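Local structure of hypoxanthine-guanine phosphoribosyltransferase (Thermus thermophilus, 3ACD) at residues G10-S15 with P171-I176; A48-A53 with Y157-D162; T64-A69 with K87-P92; G95-V100 with K122-R127. The protein binds IMP and probably catalyses the magnesium-dependent transfer of phosphoribose from its diphosphate donor to hypoxanthine or guanine in purine salvage. All coordinates share one frame; numbering follows the deposited sequence.

Interaction 1: residues G10-S15 with P171-I176; sequences GPVQIS and PFITSI
Gln13 OE1 accepts two hydrogen bonds, one from Thr174 OG1 at 2.8 Å and one from a water that also donates to Ile173 O. The side chains of Gln13 and Thr174 lie side by side and point the same way. Thr174 OG1 stands anti to its own backbone N (chi1 -176°), which places it beside the Gln13 amide oxygen, and it is also hydrogen-bonded to the backbone N of Gly8. The bend at chi2 carries CD of Gln13 back over its own segment, and from there NE2 donates to Gly10 O at 3.0 Å, the acceptor lying in the amide plane. A glutamine suits this place because one amide both accepts from the strand and donates to the loop. Next along, Ser175 OG reaches the backbone, donating to Val12 O at 2.8 Å in the carbonyl plane and on a lone pair. Gly10 N bonds to Ser175 O, and Gly10 lacks the CB that would collide with Ser175 OG and Ile176 O. Towards the other end, Ile14 and Ile173 form a single antiparallel, hydrogen-bonded bridge: Ile14 N meets Ile173 O at 2.8 Å and nearly straight (176°), and Ile173 N returns the bond to Ile14 O. Their side chains run side by side, CB to CB at 3.9 Å. This apolar pair rests on Ile19 of helix 16-33, whose N-cap is Ser15, and on Leu132 of strand 132-133, while Val12 and Ser175 back strand 156-157, whose Val156 belongs to the IMP pocket.

Interaction 2: residues A48-A53 with Y157-D162; sequences AFIFMA and YGYGLD
Ile50 reaches from the first turn of helix 49-56 into the turn 158-161, and each of its side-chain carbons has a neighbour. CB lies 4.0 Å from Tyr159 O. From there the side chain forks. CG2, anti to the backbone N, goes to the tyrosine: it sits over one face of the Tyr159 ring, 3.7 Å from the centroid and 16° off the normal, a CH-pi contact displaced toward CE1. CG1 takes the other direction, and lies 3.5 Å above the plane of the Phe49 ring, over its centre. At the tip, CD1 ends 3.5 Å from Gly160 N. A beta-branched isoleucine suits this site because its two arms serve two different partners. Beyond it, the Tyr159 ring reaches the helix backbone, CE2 coming within 3.6 Å of Phe51 CA. The turn is of type I', closed by backbone bonds between Gly158 and Leu161, and leads into Asp162, which binds GMP in another structure of this protein. At the backbone angles of Gly158 and Gly160 a CB would jam against the preceding carbonyl oxygen, so both positions call for glycine. No direct hydrogen bond joins the two segments. A water links them instead, accepting from Phe51 N and donating to Tyr159 O. Tyr159 OH bonds to Asp54 of the helix, which lies at the subunit interface, where Phe49 meets Phe67 of the second subunit edge-to-face. The contact is thus chiefly one of shape and dispersion, in which a single water gives buried backbone atoms, Phe51 N and Tyr159 O, a polar partner.

Interaction 3: residues T64-A69 with K87-P92; sequences TMDFIA and KDLRLP
Asp66 OD2 is gripped by two backbone N-H groups of the facing loop and by a water. Arg90 N donates at 2.7 Å to the syn lone pair, whereas Leu91 N comes from above the carboxylate plane, 40° out of it, at 3.0 Å and almost straight (175°). The water donates to OD2 at 2.6 Å and also to Leu91 O, so it joins the carboxylate to the loop a third time. The other oxygen, OD1, accepts from the backbone N of Phe67, and the two oxygens, each with its own partners, hold the carboxylate against turning. The N-H groups of Arg90, Leu91 and Phe67 would probably favour the charged form of the aspartate. An alanine at Asp66 would remove both oxygens and would probably leave the N-H groups of Arg90 and Leu91 without their acceptor, freeing the loop to shift. Farther along, Lys87 N donates to Ala69 O at 3.2 Å, while the return bond from Ala69 N is weak. Packing fills the remainder. Ile68 and Leu89 lie side by side, pointing the same way, CG2 and CD1 tightly set at 3.4 Å, and both reach helix 109-119. Leu91 CD2 comes within 3.5 Å of Met65 O. Strand 64-70 is the outermost of the parallel sheet in this chain, and the returning loop runs antiparallel along its edge. The intervening residues 72-83 are not modelled, in keeping with the flexible loop that type I phosphoribosyltransferases carry at this point of the fold.

Interaction 4: residues G95-V100 with K122-R127; sequences GRDVIV and KPASVR
Ala124 CB touches two oxygens of the facing segment, 3.4 Å from Gly95 O and 3.4 Å from Asp97 OD1, a methyl group being small enough to lie against both. Beside it, Ser125 OG donates to Asp97 OD1 at 2.7 Å on the anti lone pair, and a water joins the same hydroxyl to Val98 O. An alanine at Asp97 would probably leave the Ser125 hydroxyl without its acceptor on the facing strand, held only by the bridging water among the partners described. From here a parallel ladder runs along the two strands, Val98 N to Ser125 O, Arg127 N to Val98 O and Val100 N to Arg127 O, with the strands 21° apart. They are the two strands of a beta-alpha-beta crossover, linked by helix 109-119 in the Rossmann-like phosphoribosyltransferase fold. On the face toward that helix the bumps are apolar: Val98 CG2 meets Pro123 CB at 3.9 Å, crossing it obliquely, while Val126 fits against both Val98 and Val100. Its branching suits the place, since the two methyls serve two neighbours, CG2 toward Val98 CB and CG1 4.1 Å from Val100 CG2. Val100 and Val126 then meet leucines of the helix.

Overall arrangement
From the N terminus, residues 10-15 pair with 171-176 near the C terminus, so interaction 1 closes the longest loop, enclosing the other three contacts. Within it, interaction 2 brings helix 49-56 to the turn at 157-162, and inside that span interactions 3 and 4 follow in series without crossing. Interactions 1 and 2 touch through Thr174 and Tyr157, joining the small antiparallel sheet to the turn. Met52 on Met65 connects interaction 2 with interaction 3 at the edge strand, and a side-chain hydrogen bond between Thr64 and Arg96 connects interactions 3 and 4, whose strands belong to the same parallel sheet. Interactions 1 and 4 lie on opposite sides of the chain's centre, about 32 Å between centres.

Interaction 1: residues G10-S15 with P171-I176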
loop_
_atom_site.group_PDB
_atom_site.type_symbol
_atom_site.label_atom_id
_atom_site.label_comp_id
_atom_site.label_asym_id
_atom_site.label_seq_id
_atom_site.Cartn_x
_atom_site.Cartn_y
_atom_site.Cartn_z
ATOM N N GLY A 10 -10.089 20.035 12.475
ATOM C CA GLY A 10 -9.030 20.890 11.970
ATOM C C GLY A 10 -9.450 21.679 10.739
ATOM O O GLY A 10 -10.539 21.465 10.208
ATOM N N PRO A 11 -8.596 22.593 10.251
ATOM C CA PRO A 11 -8.878 23.423 9.077
ATOM C C PRO A 11 -8.807 22.728 7.717
ATOM O O PRO A 11 -9.399 23.201 6.749
ATOM C CB PRO A 11 -7.847 24.538 9.202
ATOM C CG PRO A 11 -6.671 23.811 9.765
ATOM C CD PRO A 11 -7.302 22.966 10.852
ATOM N N VAL A 12 -8.080 21.618 7.639
ATOM C CA VAL A 12 -7.941 20.890 6.379
ATOM C C VAL A 12 -8.858 19.672 6.310
ATOM O O VAL A 12 -8.834 18.811 7.190
ATOM C CB VAL A 12 -6.481 20.434 6.169
ATOM C CG1 VAL A 12 -6.357 19.640 4.873
ATOM C CG2 VAL A 12 -5.569 21.654 6.134
ATOM N N GLN A 13 -9.665 19.615 5.255
ATOM C CA GLN A 13 -10.601 18.522 5.039
ATOM C C GLN A 13 -10.669 18.233 3.539
ATOM O O GLN A 13 -11.004 19.119 2.748
ATOM C CB GLN A 13 -12.000 18.913 5.537
ATOM C CG GLN A 13 -12.073 19.438 6.974
ATOM C CD GLN A 13 -11.792 18.374 8.022
ATOM O OE1 GLN A 13 -12.017 17.184 7.794
ATOM N NE2 GLN A 13 -11.317 18.804 9.188
ATOM N N ILE A 14 -10.346 17.004 3.144
ATOM C CA ILE A 14 -10.386 16.631 1.732
ATOM C C ILE A 14 -11.108 15.293 1.607
ATOM O O ILE A 14 -10.649 14.277 2.135
ATOM C CB ILE A 14 -8.962 16.508 1.139
ATOM C CG1 ILE A 14 -8.121 17.722 1.547
ATOM C CG2 ILE A 14 -9.038 16.441 -0.376
ATOM C CD1 ILE A 14 -6.687 17.685 1.035
ATOM N N SER A 15 -12.237 15.296 0.904
ATOM C CA SER A 15 -13.049 14.093 0.750
ATOM C C SER A 15 -12.418 12.985 -0.078
ATOM O O SER A 15 -11.523 13.223 -0.888
ATOM C CB SER A 15 -14.404 14.441 0.132
ATOM O OG SER A 15 -14.265 14.794 -1.233
ATOM N N PRO A 171 -10.838 6.968 4.829
ATOM C CA PRO A 171 -10.794 7.112 3.369
ATOM C C PRO A 171 -10.601 8.546 2.880
ATOM O O PRO A 171 -10.432 8.788 1.682
ATOM C CB PRO A 171 -12.127 6.511 2.927
ATOM C CG PRO A 171 -13.036 6.855 4.065
ATOM C CD PRO A 171 -12.183 6.566 5.281
ATOM N N PHE A 172 -10.612 9.490 3.812
ATOM C CA PHE A 172 -10.449 10.898 3.475
ATOM C C PHE A 172 -9.321 11.534 4.277
ATOM O O PHE A 172 -8.777 10.929 5.202
ATOM C CB PHE A 172 -11.761 11.644 3.742
ATOM C CG PHE A 172 -12.327 11.395 5.115
ATOM C CD1 PHE A 172 -11.744 11.970 6.244
ATOM C CD2 PHE A 172 -13.420 10.549 5.285
ATOM C CE1 PHE A 172 -12.240 11.701 7.522
ATOM C CE2 PHE A 172 -13.923 10.273 6.559
ATOM C CZ PHE A 172 -13.330 10.850 7.679
ATOM N N ILE A 173 -8.965 12.758 3.904
ATOM C CA ILE A 173 -7.927 13.493 4.607
ATOM C C ILE A 173 -8.631 14.470 5.538
ATOM O O ILE A 173 -9.541 15.189 5.121
ATOM C CB ILE A 173 -7.020 14.294 3.627
ATOM C CG1 ILE A 173 -5.982 13.364 2.991
ATOM C CG2 ILE A 173 -6.328 15.441 4.361
ATOM C CD1 ILE A 173 -4.963 12.811 3.973
ATOM N N THR A 174 -8.225 14.479 6.803
ATOM C CA THR A 174 -8.806 15.391 7.778
ATOM C C THR A 174 -7.679 15.961 8.635
ATOM O O THR A 174 -6.503 15.720 8.357
ATOM C CB THR A 174 -9.871 14.682 8.654
ATOM O OG1 THR A 174 -10.475 15.631 9.542
ATOM C CG2 THR A 174 -9.254 13.561 9.455
ATOM N N SER A 175 -8.025 16.715 9.671
ATOM C CA SER A 175 -7.005 17.320 10.515
ATOM C C SER A 175 -7.539 17.693 11.887
ATOM O O SER A 175 -8.741 17.630 12.136
ATOM C CB SER A 175 -6.462 18.583 9.840
ATOM O OG SER A 175 -7.514 19.513 9.606
ATOM N N ILE A 176 -6.626 18.087 12.769
ATOM C CA ILE A 176 -6.983 18.505 14.120
ATOM C C ILE A 176 -6.632 19.979 14.244
ATOM O O ILE A 176 -5.990 20.549 13.361
ATOM C CB ILE A 176 -6.184 17.732 15.192
ATOM C CG1 ILE A 176 -4.684 17.940 14.964
ATOM C CG2 ILE A 176 -6.545 16.256 15.153
ATOM C CD1 ILE A 176 -3.797 17.280 16.003
HETATM O O HOH W 1 -12.485 15.255 5.887
#

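Interaction 2: residues A48-A53 with Y157-D162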
loop_
_atom_site.group_PDB
_atom_site.type_symbol
_atom_site.label_atom_id
_atom_site.label_comp_id
_atom_site.label_asym_id
_atom_site.label_seq_id
_atom_site.Cartn_x
_atom_site.Cartn_y
_atom_site.Cartn_z
ATOM N N ALA A 48 2.611 6.782 2.663
ATOM C CA ALA A 48 2.201 6.877 1.266
ATOM C C ALA A 48 1.614 5.622 0.630
ATOM O O ALA A 48 1.276 5.641 -0.552
ATOM C CB ALA A 48 3.386 7.360 0.426
ATOM N N PHE A 49 1.446 4.547 1.391
ATOM C CA PHE A 49 0.969 3.318 0.766
ATOM C C PHE A 49 -0.416 3.334 0.117
ATOM O O PHE A 49 -0.630 2.629 -0.870
ATOM C CB PHE A 49 1.120 2.131 1.739
ATOM C CG PHE A 49 -0.085 1.862 2.593
ATOM C CD1 PHE A 49 -0.989 0.863 2.238
ATOM C CD2 PHE A 49 -0.286 2.557 3.779
ATOM C CE1 PHE A 49 -2.074 0.555 3.058
ATOM C CE2 PHE A 49 -1.376 2.257 4.612
ATOM C CZ PHE A 49 -2.266 1.252 4.247
ATOM N N ILE A 50 -1.346 4.136 0.633
ATOM C CA ILE A 50 -2.678 4.196 0.032
ATOM C C ILE A 50 -2.631 5.082 -1.216
ATOM O O ILE A 50 -3.209 4.745 -2.255
ATOM C CB ILE A 50 -3.732 4.698 1.062
ATOM C CG1 ILE A 50 -3.842 3.663 2.193
ATOM C CG2 ILE A 50 -5.087 4.898 0.387
ATOM C CD1 ILE A 50 -4.978 3.889 3.184
ATOM N N PHE A 51 -1.932 6.209 -1.117
ATOM C CA PHE A 51 -1.757 7.111 -2.252
ATOM C C PHE A 51 -1.100 6.294 -3.372
ATOM O O PHE A 51 -1.507 6.357 -4.535
ATOM C CB PHE A 51 -0.858 8.280 -1.832
ATOM C CG PHE A 51 -0.449 9.192 -2.960
ATOM C CD1 PHE A 51 -1.371 9.625 -3.906
ATOM C CD2 PHE A 51 0.858 9.672 -3.034
ATOM C CE1 PHE A 51 -1.000 10.529 -4.909
ATOM C CE2 PHE A 51 1.239 10.575 -4.031
ATOM C CZ PHE A 51 0.305 11.005 -4.970
ATOM N N MET A 52 -0.087 5.514 -3.007
ATOM C CA MET A 52 0.618 4.664 -3.965
ATOM C C MET A 52 -0.343 3.665 -4.622
ATOM O O MET A 52 -0.373 3.528 -5.850
ATOM C CB MET A 52 1.735 3.898 -3.247
ATOM C CG MET A 52 2.506 2.929 -4.133
ATOM S SD MET A 52 3.791 3.714 -5.131
ATOM C CE MET A 52 4.791 2.262 -5.570
ATOM N N ALA A 53 -1.123 2.962 -3.804
ATOM C CA ALA A 53 -2.070 1.973 -4.316
ATOM C C ALA A 53 -3.049 2.568 -5.325
ATOM O O ALA A 53 -3.322 1.962 -6.362
ATOM C CB ALA A 53 -2.843 1.332 -3.158
ATOM N N TYR A 157 -4.284 13.845 8.787
ATOM C CA TYR A 157 -4.226 12.401 8.939
ATOM C C TYR A 157 -5.333 11.755 8.119
ATOM O O TYR A 157 -6.224 12.442 7.617
ATOM C CB TYR A 157 -4.310 12.007 10.423
ATOM C CG TYR A 157 -5.571 12.432 11.139
ATOM C CD1 TYR A 157 -6.659 11.567 11.249
ATOM C CD2 TYR A 157 -5.673 13.698 11.719
ATOM C CE1 TYR A 157 -7.819 11.951 11.925
ATOM C CE2 TYR A 157 -6.829 14.093 12.393
ATOM C CZ TYR A 157 -7.896 13.214 12.492
ATOM O OH TYR A 157 -9.041 13.605 13.152
ATOM N N GLY A 158 -5.249 10.438 7.968
ATOM C CA GLY A 158 -6.217 9.708 7.173
ATOM C C GLY A 158 -5.589 9.366 5.832
ATOM O O GLY A 158 -4.517 9.876 5.503
ATOM N N TYR A 159 -6.239 8.496 5.064
ATOM C CA TYR A 159 -5.744 8.103 3.746
ATOM C C TYR A 159 -4.263 7.698 3.814
ATOM O O TYR A 159 -3.448 8.138 2.999
ATOM C CB TYR A 159 -5.933 9.269 2.759
ATOM C CG TYR A 159 -5.806 8.898 1.292
ATOM C CD1 TYR A 159 -6.847 8.250 0.615
ATOM C CD2 TYR A 159 -4.642 9.186 0.581
ATOM C CE1 TYR A 159 -6.724 7.903 -0.738
ATOM C CE2 TYR A 159 -4.508 8.843 -0.760
ATOM C CZ TYR A 159 -5.548 8.203 -1.416
ATOM O OH TYR A 159 -5.392 7.855 -2.741
ATOM N N GLY A 160 -3.922 6.867 4.795
ATOM C CA GLY A 160 -2.548 6.411 4.939
ATOM C C GLY A 160 -1.730 7.143 5.988
ATOM O O GLY A 160 -0.828 6.562 6.599
ATOM N N LEU A 161 -2.039 8.419 6.201
ATOM C CA LEU A 161 -1.317 9.224 7.179
ATOM C C LEU A 161 -1.875 8.959 8.570
ATOM O O LEU A 161 -3.088 8.884 8.763
ATOM C CB LEU A 161 -1.420 10.713 6.826
ATOM C CG LEU A 161 -0.652 11.169 5.574
ATOM C CD1 LEU A 161 -1.231 10.508 4.335
ATOM C CD2 LEU A 161 -0.737 12.687 5.443
ATOM N N ASP A 162 -0.980 8.831 9.542
ATOM C CA ASP A 162 -1.385 8.522 10.904
ATOM C C ASP A 162 -1.429 9.666 11.899
ATOM O O ASP A 162 -0.902 10.758 11.672
ATOM C CB ASP A 162 -0.452 7.460 11.484
ATOM C CG ASP A 162 0.922 8.022 11.810
ATOM O OD1 ASP A 162 1.589 8.525 10.886
ATOM O OD2 ASP A 162 1.328 7.971 12.989
HETATM O O HOH W 2 -1.230 7.082 1.530
#

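Interaction 3: residues T64-A69 with K87-P92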
loop_
_atom_site.group_PDB
_atom_site.type_symbol
_atom_site.label_atom_id
_atom_site.label_comp_id
_atom_site.label_asym_id
_atom_site.label_seq_id
_atom_site.Cartn_x
_atom_site.Cartn_y
_atom_site.Cartn_z
ATOM N N THR A 64 7.638 -0.762 -12.545
ATOM C CA THR A 64 8.046 -1.584 -11.416
ATOM C C THR A 64 7.906 -0.743 -10.156
ATOM O O THR A 64 7.732 0.478 -10.230
ATOM C CB THR A 64 9.509 -2.070 -11.556
ATOM O OG1 THR A 64 10.381 -0.945 -11.709
ATOM C CG2 THR A 64 9.648 -2.984 -12.766
ATOM N N MET A 65 7.988 -1.389 -8.999
ATOM C CA MET A 65 7.831 -0.683 -7.736
ATOM C C MET A 65 8.774 -1.197 -6.665
ATOM O O MET A 65 9.313 -2.300 -6.759
ATOM C CB MET A 65 6.401 -0.860 -7.201
ATOM C CG MET A 65 5.268 -0.585 -8.186
ATOM S SD MET A 65 3.670 -1.024 -7.421
ATOM C CE MET A 65 2.565 -0.963 -8.855
ATOM N N ASP A 66 8.954 -0.379 -5.636
ATOM C CA ASP A 66 9.760 -0.752 -4.491
ATOM C C ASP A 66 9.226 0.056 -3.312
ATOM O O ASP A 66 8.471 1.020 -3.496
ATOM C CB ASP A 66 11.248 -0.459 -4.721
ATOM C CG ASP A 66 12.145 -1.415 -3.955
ATOM O OD1 ASP A 66 11.623 -2.132 -3.074
ATOM O OD2 ASP A 66 13.364 -1.452 -4.225
ATOM N N PHE A 67 9.604 -0.351 -2.108
ATOM C CA PHE A 67 9.157 0.314 -0.893
ATOM C C PHE A 67 10.351 0.595 0.006
ATOM O O PHE A 67 11.252 -0.235 0.130
ATOM C CB PHE A 67 8.152 -0.577 -0.159
ATOM C CG PHE A 67 6.882 -0.811 -0.922
ATOM C CD1 PHE A 67 5.757 -0.030 -0.680
ATOM C CD2 PHE A 67 6.822 -1.781 -1.917
ATOM C CE1 PHE A 67 4.589 -0.209 -1.417
ATOM C CE2 PHE A 67 5.658 -1.969 -2.662
ATOM C CZ PHE A 67 4.541 -1.181 -2.412
ATOM N N ILE A 68 10.358 1.770 0.621
ATOM C CA ILE A 68 11.440 2.150 1.519
ATOM C C ILE A 68 10.874 2.857 2.744
ATOM O O ILE A 68 9.822 3.486 2.676
ATOM C CB ILE A 68 12.434 3.101 0.827
ATOM C CG1 ILE A 68 11.703 4.364 0.368
ATOM C CG2 ILE A 68 13.095 2.398 -0.342
ATOM C CD1 ILE A 68 12.598 5.394 -0.272
ATOM N N ALA A 69 11.574 2.745 3.865
ATOM C CA ALA A 69 11.149 3.398 5.096
ATOM C C ALA A 69 12.230 4.394 5.490
ATOM O O ALA A 69 13.409 4.049 5.541
ATOM C CB ALA A 69 10.946 2.368 6.198
ATOM N N LYS A 87 14.254 0.945 5.961
ATOM C CA LYS A 87 14.005 -0.086 4.959
ATOM C C LYS A 87 14.747 0.277 3.677
ATOM O O LYS A 87 14.526 1.345 3.106
ATOM C CB LYS A 87 12.504 -0.199 4.674
ATOM C CG LYS A 87 12.129 -1.283 3.673
ATOM C CD LYS A 87 12.467 -2.670 4.198
ATOM C CE LYS A 87 12.036 -3.756 3.223
ATOM N NZ LYS A 87 12.731 -3.639 1.911
ATOM N N ASP A 88 15.626 -0.615 3.231
ATOM C CA ASP A 88 16.412 -0.377 2.025
ATOM C C ASP A 88 15.711 -0.808 0.742
ATOM O O ASP A 88 14.719 -1.537 0.771
ATOM C CB ASP A 88 17.758 -1.098 2.126
ATOM C CG ASP A 88 18.608 -0.588 3.269
ATOM O OD1 ASP A 88 18.152 -0.662 4.428
ATOM O OD2 ASP A 88 19.732 -0.113 3.006
ATOM N N LEU A 89 16.252 -0.347 -0.381
ATOM C CA LEU A 89 15.724 -0.664 -1.703
ATOM C C LEU A 89 16.125 -2.087 -2.080
ATOM O O LEU A 89 17.191 -2.559 -1.687
ATOM C CB LEU A 89 16.286 0.312 -2.744
ATOM C CG LEU A 89 15.928 1.803 -2.664
ATOM C CD1 LEU A 89 16.336 2.385 -1.320
ATOM C CD2 LEU A 89 16.633 2.543 -3.788
ATOM N N ARG A 90 15.272 -2.762 -2.845
ATOM C CA ARG A 90 15.542 -4.130 -3.274
ATOM C C ARG A 90 15.835 -4.219 -4.769
ATOM O O ARG A 90 16.597 -5.081 -5.207
ATOM C CB ARG A 90 14.358 -5.036 -2.929
ATOM C CG ARG A 90 14.172 -5.274 -1.441
ATOM C CD ARG A 90 12.906 -6.069 -1.163
ATOM N NE ARG A 90 12.888 -7.344 -1.875
ATOM C CZ ARG A 90 11.895 -8.226 -1.806
ATOM N NH1 ARG A 90 10.830 -7.976 -1.055
ATOM N NH2 ARG A 90 11.966 -9.360 -2.490
ATOM N N LEU A 91 15.224 -3.332 -5.548
ATOM C CA LEU A 91 15.421 -3.314 -6.992
ATOM C C LEU A 91 16.408 -2.221 -7.386
ATOM O O LEU A 91 16.501 -1.189 -6.727
ATOM C CB LEU A 91 14.087 -3.093 -7.712
ATOM C CG LEU A 91 13.112 -4.277 -7.768
ATOM C CD1 LEU A 91 12.726 -4.718 -6.366
ATOM C CD2 LEU A 91 11.879 -3.874 -8.554
ATOM N N PRO A 92 17.169 -2.442 -8.467
ATOM C CA PRO A 92 18.151 -1.456 -8.929
ATOM C C PRO A 92 17.487 -0.175 -9.417
ATOM O O PRO A 92 16.405 -0.218 -10.003
ATOM C CB PRO A 92 18.866 -2.183 -10.070
ATOM C CG PRO A 92 18.701 -3.637 -9.723
ATOM C CD PRO A 92 17.270 -3.687 -9.248
HETATM O O HOH W 3 14.371 0.282 -5.856
#

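Interaction 4: residues G95-V100 with K122-R127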
loop_
_atom_site.group_PDB
_atom_site.type_symbol
_atom_site.label_atom_id
_atom_site.label_comp_id
_atom_site.label_asym_id
_atom_site.label_seq_id
_atom_site.Cartn_x
_atom_site.Cartn_y
_atom_site.Cartn_z
ATOM N N GLY A 95 20.131 3.958 -13.794
ATOM C CA GLY A 95 19.629 3.971 -15.155
ATOM C C GLY A 95 18.117 3.913 -15.285
ATOM O O GLY A 95 17.604 3.839 -16.397
ATOM N N ARG A 96 17.397 3.940 -14.165
ATOM C CA ARG A 96 15.935 3.896 -14.211
ATOM C C ARG A 96 15.346 5.297 -14.083
ATOM O O ARG A 96 15.976 6.203 -13.528
ATOM C CB ARG A 96 15.357 3.041 -13.064
ATOM C CG ARG A 96 15.668 1.538 -13.089
ATOM C CD ARG A 96 15.128 0.844 -14.335
ATOM N NE ARG A 96 13.675 0.947 -14.483
ATOM C CZ ARG A 96 12.785 0.242 -13.789
ATOM N NH1 ARG A 96 13.183 -0.638 -12.873
ATOM N NH2 ARG A 96 11.488 0.410 -14.018
ATOM N N ASP A 97 14.139 5.470 -14.611
ATOM C CA ASP A 97 13.431 6.738 -14.495
ATOM C C ASP A 97 12.587 6.536 -13.245
ATOM O O ASP A 97 11.536 5.898 -13.277
ATOM C CB ASP A 97 12.567 6.980 -15.730
ATOM C CG ASP A 97 13.403 7.253 -16.962
ATOM O OD1 ASP A 97 14.190 8.222 -16.933
ATOM O OD2 ASP A 97 13.286 6.502 -17.948
ATOM N N VAL A 98 13.088 7.066 -12.137
ATOM C CA VAL A 98 12.455 6.922 -10.835
ATOM C C VAL A 98 11.426 7.983 -10.463
ATOM O O VAL A 98 11.580 9.165 -10.776
ATOM C CB VAL A 98 13.534 6.900 -9.722
ATOM C CG1 VAL A 98 12.884 6.714 -8.354
ATOM C CG2 VAL A 98 14.541 5.786 -9.997
ATOM N N ILE A 99 10.365 7.540 -9.796
ATOM C CA ILE A 99 9.334 8.446 -9.310
ATOM C C ILE A 99 9.146 8.123 -7.833
ATOM O O ILE A 99 8.737 7.018 -7.482
ATOM C CB ILE A 99 7.970 8.257 -10.015
ATOM C CG1 ILE A 99 8.088 8.541 -11.516
ATOM C CG2 ILE A 99 6.943 9.208 -9.388
ATOM C CD1 ILE A 99 6.790 8.300 -12.282
ATOM N N VAL A 100 9.472 9.082 -6.974
ATOM C CA VAL A 100 9.316 8.907 -5.535
ATOM C C VAL A 100 7.858 9.224 -5.207
ATOM O O VAL A 100 7.317 10.214 -5.692
ATOM C CB VAL A 100 10.223 9.881 -4.748
ATOM C CG1 VAL A 100 9.999 9.712 -3.248
ATOM C CG2 VAL A 100 11.688 9.631 -5.098
ATOM N N LYS A 122 22.836 7.137 -9.334
ATOM C CA LYS A 122 22.759 7.560 -10.724
ATOM C C LYS A 122 21.583 7.042 -11.551
ATOM O O LYS A 122 21.766 6.328 -12.539
ATOM C CB LYS A 122 24.071 7.212 -11.433
ATOM C CG LYS A 122 25.299 7.782 -10.746
ATOM C CD LYS A 122 26.574 7.372 -11.462
ATOM C CE LYS A 122 27.796 7.940 -10.761
ATOM N NZ LYS A 122 27.860 7.497 -9.342
ATOM N N PRO A 123 20.354 7.390 -11.152
ATOM C CA PRO A 123 19.190 6.936 -11.916
ATOM C C PRO A 123 19.125 7.778 -13.190
ATOM O O PRO A 123 19.760 8.830 -13.261
ATOM C CB PRO A 123 18.029 7.219 -10.965
ATOM C CG PRO A 123 18.493 8.428 -10.231
ATOM C CD PRO A 123 19.940 8.103 -9.932
ATOM N N ALA A 124 18.382 7.324 -14.191
ATOM C CA ALA A 124 18.263 8.079 -15.437
ATOM C C ALA A 124 17.585 9.422 -15.162
ATOM O O ALA A 124 17.880 10.432 -15.804
ATOM C CB ALA A 124 17.458 7.282 -16.458
ATOM N N SER A 125 16.669 9.425 -14.198
ATOM C CA SER A 125 15.957 10.640 -13.823
ATOM C C SER A 125 15.154 10.374 -12.562
ATOM O O SER A 125 14.910 9.223 -12.203
ATOM C CB SER A 125 15.005 11.086 -14.938
ATOM O OG SER A 125 13.924 10.180 -15.084
ATOM N N VAL A 126 14.758 11.446 -11.888
ATOM C CA VAL A 126 13.963 11.326 -10.677
ATOM C C VAL A 126 12.931 12.439 -10.603
ATOM O O VAL A 126 13.265 13.616 -10.741
ATOM C CB VAL A 126 14.826 11.422 -9.393
ATOM C CG1 VAL A 126 13.931 11.287 -8.160
ATOM C CG2 VAL A 126 15.900 10.350 -9.390
ATOM N N ARG A 127 11.675 12.055 -10.410
ATOM C CA ARG A 127 10.604 13.021 -10.242
ATOM C C ARG A 127 9.880 12.641 -8.962
ATOM O O ARG A 127 9.995 11.509 -8.492
ATOM C CB ARG A 127 9.649 13.021 -11.438
ATOM C CG ARG A 127 10.214 13.800 -12.621
ATOM C CD ARG A 127 9.181 14.067 -13.703
ATOM N NE ARG A 127 9.760 14.878 -14.770
ATOM C CZ ARG A 127 9.106 15.277 -15.856
ATOM N NH1 ARG A 127 7.834 14.942 -16.032
ATOM N NH2 ARG A 127 9.729 16.013 -16.769
HETATM O O HOH W 4 11.670 9.985 -13.453
#